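Local structure of Baccell_00875 (Bacteroides cellulosilyticus DSM 14838, 5NO8) at residues A548-A553 and T618-Y623; H612-I617 and L684-L689. The protein is a polysaccharide lyase that probably removes the L-rhamnose caps linked to glucuronic acid on complex arabinogalactan proteins. All coordinates share one frame; numbering follows the deposited sequence.

Interaction 1: residues A548-A553 and T618-Y623; sequences AIQFLA and TGAVYY
A chi1 of -57° sets CG1 of I549 beside the backbone N and so turns CG2 to the far side of it; V621 puts CG1 in the same place (chi1 168°), and these two methyls meet across the helices. CG2 of I549 lies 3.5 Å from CG1 of V621, tighter than ordinary carbon contact, with the side chains crossing at about a right angle. The other valine branch presses on backbone: V621 CG2 is 3.7 Å from Q550 N and 4.0 Å from Q550 CB, so one residue touches two successive positions of 548-553. The segment axes approach to 8.9 Å at 28°, and Q550 and V621 have the nearest CA atoms, 5.0 Å apart. Q550 runs extended past this point, bringing NE2 to 4.3 Å from A620 CB. Cutting V621 back to an alanine is likely to open a gap beside I549 and uncover the backbone N of Q550. The amide end of Q550 is held from outside the pair, OE1 accepting from G493 N and NE2 bonding a glycerol as well as Y686. No hydrogen bond crosses between 548-553 and 618-623, which implies that the two helices are joined by buried apolar contact while the glutamine's polarity is spent elsewhere.

Interaction 2: residues H612-I617 and L684-L689; sequences HYWSTI and LVYYLL
Y686 brings its CB and ring atom CD2 against the hydroxyl oxygen of T616. OG1 of T616 sits 3.6 Å from Y686 CB and equally near CD2, approaching the ring obliquely, while T616 CB is 3.8 Å from Y686 CB. T616 and Y686 also have the nearest CA atoms of the two segments. Chi1 of 63° places OG1 of T616 between the backbone N and the carbonyl carbon, from where it both faces Y686 and turns back to its own segment. There it donates to Y613 O at 2.7 Å, almost in line with the carbonyl bond (169°); the same oxygen also takes the backbone N-H of T616. The hydroxyl lying against the tyrosine is thus fixed by a bond within 612-617.

Farther along the ring, Y686 CE2 meets W614 CZ3 at 4.1 Å, and each atom lies near the plane of the other ring, so the two aromatics meet edge against edge without face overlap. One face of the indole is covered by Y613, whose CE1 stands 3.2 Å above its centre; Y613 OH in turn bonds D679. W614 also meets the ring of W682.

Ahead of T616, H612 O receives S615 N and S615 OG from opposite faces of its plane, and S615 OG is additionally paired with N645. With no hydrogen bond between the segments, aromatic edges and the threonine make the junction. The arrangement is that of a type I turn, H612 to S615, with the hydroxyls of S615 and T616 bonding carbonyls three residues back, at the turn that leads into helix 615-629.

In the fold
Interactions 1 and 2 share helix 615-629, which meets helix 542-559 through 618-623 and helix 682-692 through T616 and A620; their centres lie about 11 Å apart. The direct bridge is polar: Q550 NE2 is 3.0 Å from Y686 OH, a probable hydrogen bond joining helices 542-559 and 682-692. Around it, A620 CB packs on Y686 CD1 at 3.6 Å, and I617 CG2 lies 3.7 Å from Q550 OE1. The side chains of Q550 and Y686 each come within about 3 Å of bound glycerol. Such glycerol probably came from the crystallisation liquor, though glycerol often marks a pocket.

Interaction 1: residues A548-A553 and T618-Y623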
# COMPACT_ATOMS: atom_id res chain seq x y z
N ALA A 548 0.40 6.96 15.24
CA ALA A 548 -0.41 7.38 16.40
C ALA A 548 -0.72 6.19 17.26
O ALA A 548 -0.52 6.21 18.48
CB ALA A 548 -1.72 8.05 15.96
N ILE A 549 -1.18 5.12 16.62
CA ILE A 549 -1.65 3.95 17.34
C ILE A 549 -0.46 3.13 17.87
O ILE A 549 -0.55 2.55 18.97
CB ILE A 549 -2.55 3.08 16.45
CG1 ILE A 549 -3.73 3.89 15.92
CG2 ILE A 549 -3.04 1.85 17.17
CD1 ILE A 549 -4.59 3.13 14.94
N GLN A 550 0.62 3.09 17.09
CA GLN A 550 1.89 2.44 17.45
C GLN A 550 2.41 3.07 18.76
O GLN A 550 2.76 2.37 19.71
CB GLN A 550 2.91 2.65 16.32
CG GLN A 550 4.30 2.05 16.50
CD GLN A 550 5.30 2.52 15.44
OE1 GLN A 550 5.17 3.62 14.86
NE2 GLN A 550 6.31 1.70 15.19
N PHE A 551 2.38 4.39 18.80
CA PHE A 551 2.79 5.12 20.00
C PHE A 551 1.89 4.85 21.20
O PHE A 551 2.37 4.50 22.30
CB PHE A 551 2.80 6.61 19.72
CG PHE A 551 3.18 7.42 20.91
CD1 PHE A 551 4.49 7.69 21.16
CD2 PHE A 551 2.21 7.86 21.81
CE1 PHE A 551 4.87 8.41 22.28
CE2 PHE A 551 2.56 8.58 22.92
CZ PHE A 551 3.89 8.86 23.16
N LEU A 552 0.58 5.01 21.00
CA LEU A 552 -0.37 4.82 22.09
C LEU A 552 -0.38 3.41 22.66
O LEU A 552 -0.52 3.23 23.88
CB LEU A 552 -1.78 5.21 21.67
CG LEU A 552 -2.04 6.70 21.39
CD1 LEU A 552 -3.36 6.81 20.66
CD2 LEU A 552 -2.08 7.54 22.66
N ALA A 553 -0.25 2.39 21.81
CA ALA A 553 -0.24 1.02 22.28
C ALA A 553 0.99 0.74 23.15
O ALA A 553 0.89 0.07 24.19
CB ALA A 553 -0.31 0.04 21.12
N THR A 618 1.65 -0.86 10.21
CA THR A 618 0.39 -1.49 10.57
C THR A 618 0.62 -2.88 11.19
O THR A 618 -0.05 -3.23 12.15
CB THR A 618 -0.55 -1.55 9.36
OG1 THR A 618 -0.83 -0.21 8.96
CG2 THR A 618 -1.86 -2.25 9.68
N GLY A 619 1.57 -3.63 10.66
CA GLY A 619 2.00 -4.88 11.28
C GLY A 619 2.47 -4.64 12.71
O GLY A 619 2.09 -5.39 13.59
N ALA A 620 3.31 -3.63 12.92
CA ALA A 620 3.75 -3.29 14.28
C ALA A 620 2.57 -3.00 15.19
O ALA A 620 2.51 -3.51 16.32
CB ALA A 620 4.71 -2.14 14.26
N VAL A 621 1.62 -2.21 14.70
CA VAL A 621 0.42 -1.90 15.44
C VAL A 621 -0.35 -3.14 15.83
O VAL A 621 -0.81 -3.25 16.98
CB VAL A 621 -0.52 -0.95 14.65
CG1 VAL A 621 -1.91 -0.87 15.30
CG2 VAL A 621 0.12 0.42 14.51
N TYR A 622 -0.54 -4.07 14.88
CA TYR A 622 -1.27 -5.30 15.15
C TYR A 622 -0.55 -6.15 16.19
O TYR A 622 -1.20 -6.74 17.05
CB TYR A 622 -1.45 -6.13 13.88
CG TYR A 622 -2.37 -5.57 12.83
CD1 TYR A 622 -3.22 -4.48 13.10
CD2 TYR A 622 -2.40 -6.12 11.55
CE1 TYR A 622 -4.09 -4.00 12.14
CE2 TYR A 622 -3.26 -5.63 10.59
CZ TYR A 622 -4.11 -4.59 10.90
OH TYR A 622 -4.95 -4.07 9.93
N TYR A 623 0.78 -6.18 16.11
CA TYR A 623 1.64 -6.86 17.11
C TYR A 623 1.43 -6.26 18.52
O TYR A 623 1.16 -7.00 19.49
CB TYR A 623 3.10 -6.78 16.65
CG TYR A 623 4.14 -6.98 17.73
CD1 TYR A 623 4.52 -8.26 18.14
CD2 TYR A 623 4.79 -5.89 18.29
CE1 TYR A 623 5.49 -8.44 19.12
CE2 TYR A 623 5.75 -6.05 19.26
CZ TYR A 623 6.08 -7.31 19.68
OH TYR A 623 7.04 -7.43 20.65

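Interaction 2: residues H612-I617 and L684-L689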
# COMPACT_ATOMS: atom_id res chain seq x y z
N HIS A 612 4.67 -0.87 -0.15
CA HIS A 612 5.66 0.04 0.29
C HIS A 612 5.93 -0.31 1.74
O HIS A 612 5.03 -0.57 2.50
CB HIS A 612 5.18 1.47 0.20
CG HIS A 612 6.22 2.45 0.63
ND1 HIS A 612 6.24 2.99 1.89
CD2 HIS A 612 7.33 2.89 -0.00
CE1 HIS A 612 7.29 3.78 1.99
NE2 HIS A 612 7.96 3.75 0.86
N TYR A 613 7.19 -0.24 2.12
CA TYR A 613 7.63 -0.73 3.44
C TYR A 613 6.95 -0.09 4.65
O TYR A 613 6.84 -0.74 5.69
CB TYR A 613 9.14 -0.60 3.56
CG TYR A 613 9.61 0.80 3.77
CD1 TYR A 613 9.74 1.31 5.05
CD2 TYR A 613 9.97 1.61 2.71
CE1 TYR A 613 10.21 2.57 5.28
CE2 TYR A 613 10.43 2.90 2.93
CZ TYR A 613 10.51 3.37 4.23
OH TYR A 613 10.99 4.63 4.52
N TRP A 614 6.47 1.17 4.57
CA TRP A 614 5.74 1.69 5.74
C TRP A 614 4.41 0.99 6.01
O TRP A 614 3.86 1.11 7.10
CB TRP A 614 5.55 3.20 5.71
CG TRP A 614 6.74 4.05 5.96
CD1 TRP A 614 7.05 5.16 5.28
CD2 TRP A 614 7.76 3.94 6.99
NE1 TRP A 614 8.17 5.75 5.77
CE2 TRP A 614 8.63 5.01 6.82
CE3 TRP A 614 8.03 3.00 8.00
CZ2 TRP A 614 9.77 5.20 7.63
CZ3 TRP A 614 9.16 3.19 8.79
CH2 TRP A 614 9.99 4.27 8.61
N SER A 615 3.91 0.19 5.06
CA SER A 615 2.80 -0.71 5.37
C SER A 615 3.09 -1.59 6.59
O SER A 615 2.17 -2.04 7.24
CB SER A 615 2.44 -1.63 4.19
OG SER A 615 3.50 -2.54 3.85
N THR A 616 4.37 -1.85 6.87
CA THR A 616 4.72 -2.68 8.03
C THR A 616 4.46 -2.00 9.36
O THR A 616 4.39 -2.68 10.36
CB THR A 616 6.17 -3.20 7.98
OG1 THR A 616 7.11 -2.13 8.03
CG2 THR A 616 6.41 -4.01 6.69
N ILE A 617 4.27 -0.68 9.38
CA ILE A 617 3.91 -0.04 10.65
C ILE A 617 2.58 -0.59 11.13
O ILE A 617 2.38 -0.79 12.33
CB ILE A 617 3.78 1.50 10.53
CG1 ILE A 617 5.04 2.15 9.97
CG2 ILE A 617 3.51 2.09 11.92
CD1 ILE A 617 4.79 3.56 9.49
N LEU A 684 12.19 -4.91 7.29
CA LEU A 684 12.81 -6.01 8.03
C LEU A 684 12.99 -5.66 9.51
O LEU A 684 12.89 -6.51 10.37
CB LEU A 684 14.12 -6.43 7.39
CG LEU A 684 14.01 -7.07 6.00
CD1 LEU A 684 15.40 -7.41 5.50
CD2 LEU A 684 13.08 -8.27 6.01
N VAL A 685 13.19 -4.38 9.80
CA VAL A 685 13.14 -3.92 11.19
C VAL A 685 11.82 -4.32 11.84
O VAL A 685 11.78 -4.85 12.96
CB VAL A 685 13.36 -2.39 11.30
CG1 VAL A 685 13.10 -1.89 12.73
CG2 VAL A 685 14.75 -2.00 10.83
N TYR A 686 10.71 -4.09 11.13
CA TYR A 686 9.42 -4.43 11.67
C TYR A 686 9.09 -5.92 11.58
O TYR A 686 8.36 -6.45 12.44
CB TYR A 686 8.35 -3.52 11.06
CG TYR A 686 8.42 -2.15 11.68
CD1 TYR A 686 8.09 -1.96 13.01
CD2 TYR A 686 8.92 -1.08 10.98
CE1 TYR A 686 8.16 -0.71 13.61
CE2 TYR A 686 9.01 0.18 11.56
CZ TYR A 686 8.61 0.36 12.87
OH TYR A 686 8.70 1.60 13.43
N TYR A 687 9.66 -6.60 10.58
CA TYR A 687 9.55 -8.05 10.50
C TYR A 687 10.12 -8.68 11.78
O TYR A 687 9.51 -9.56 12.36
CB TYR A 687 10.29 -8.58 9.28
CG TYR A 687 10.16 -10.06 9.13
CD1 TYR A 687 11.00 -10.92 9.82
CD2 TYR A 687 9.14 -10.61 8.35
CE1 TYR A 687 10.85 -12.30 9.71
CE2 TYR A 687 9.00 -11.97 8.25
CZ TYR A 687 9.86 -12.80 8.94
OH TYR A 687 9.66 -14.17 8.83
N LEU A 688 11.28 -8.19 12.19
CA LEU A 688 11.96 -8.71 13.39
C LEU A 688 11.30 -8.29 14.68
O LEU A 688 11.33 -9.05 15.65
CB LEU A 688 13.43 -8.36 13.37
CG LEU A 688 14.19 -9.04 12.23
CD1 LEU A 688 15.58 -8.53 12.11
CD2 LEU A 688 14.21 -10.56 12.36
N LEU A 689 10.66 -7.12 14.70
CA LEU A 689 9.79 -6.76 15.83
C LEU A 689 8.64 -7.73 16.00
O LEU A 689 8.42 -8.33 17.06
CB LEU A 689 9.25 -5.34 15.67
CG LEU A 689 8.29 -4.91 16.80
CD1 LEU A 689 9.11 -4.69 18.07
CD2 LEU A 689 7.56 -3.66 16.39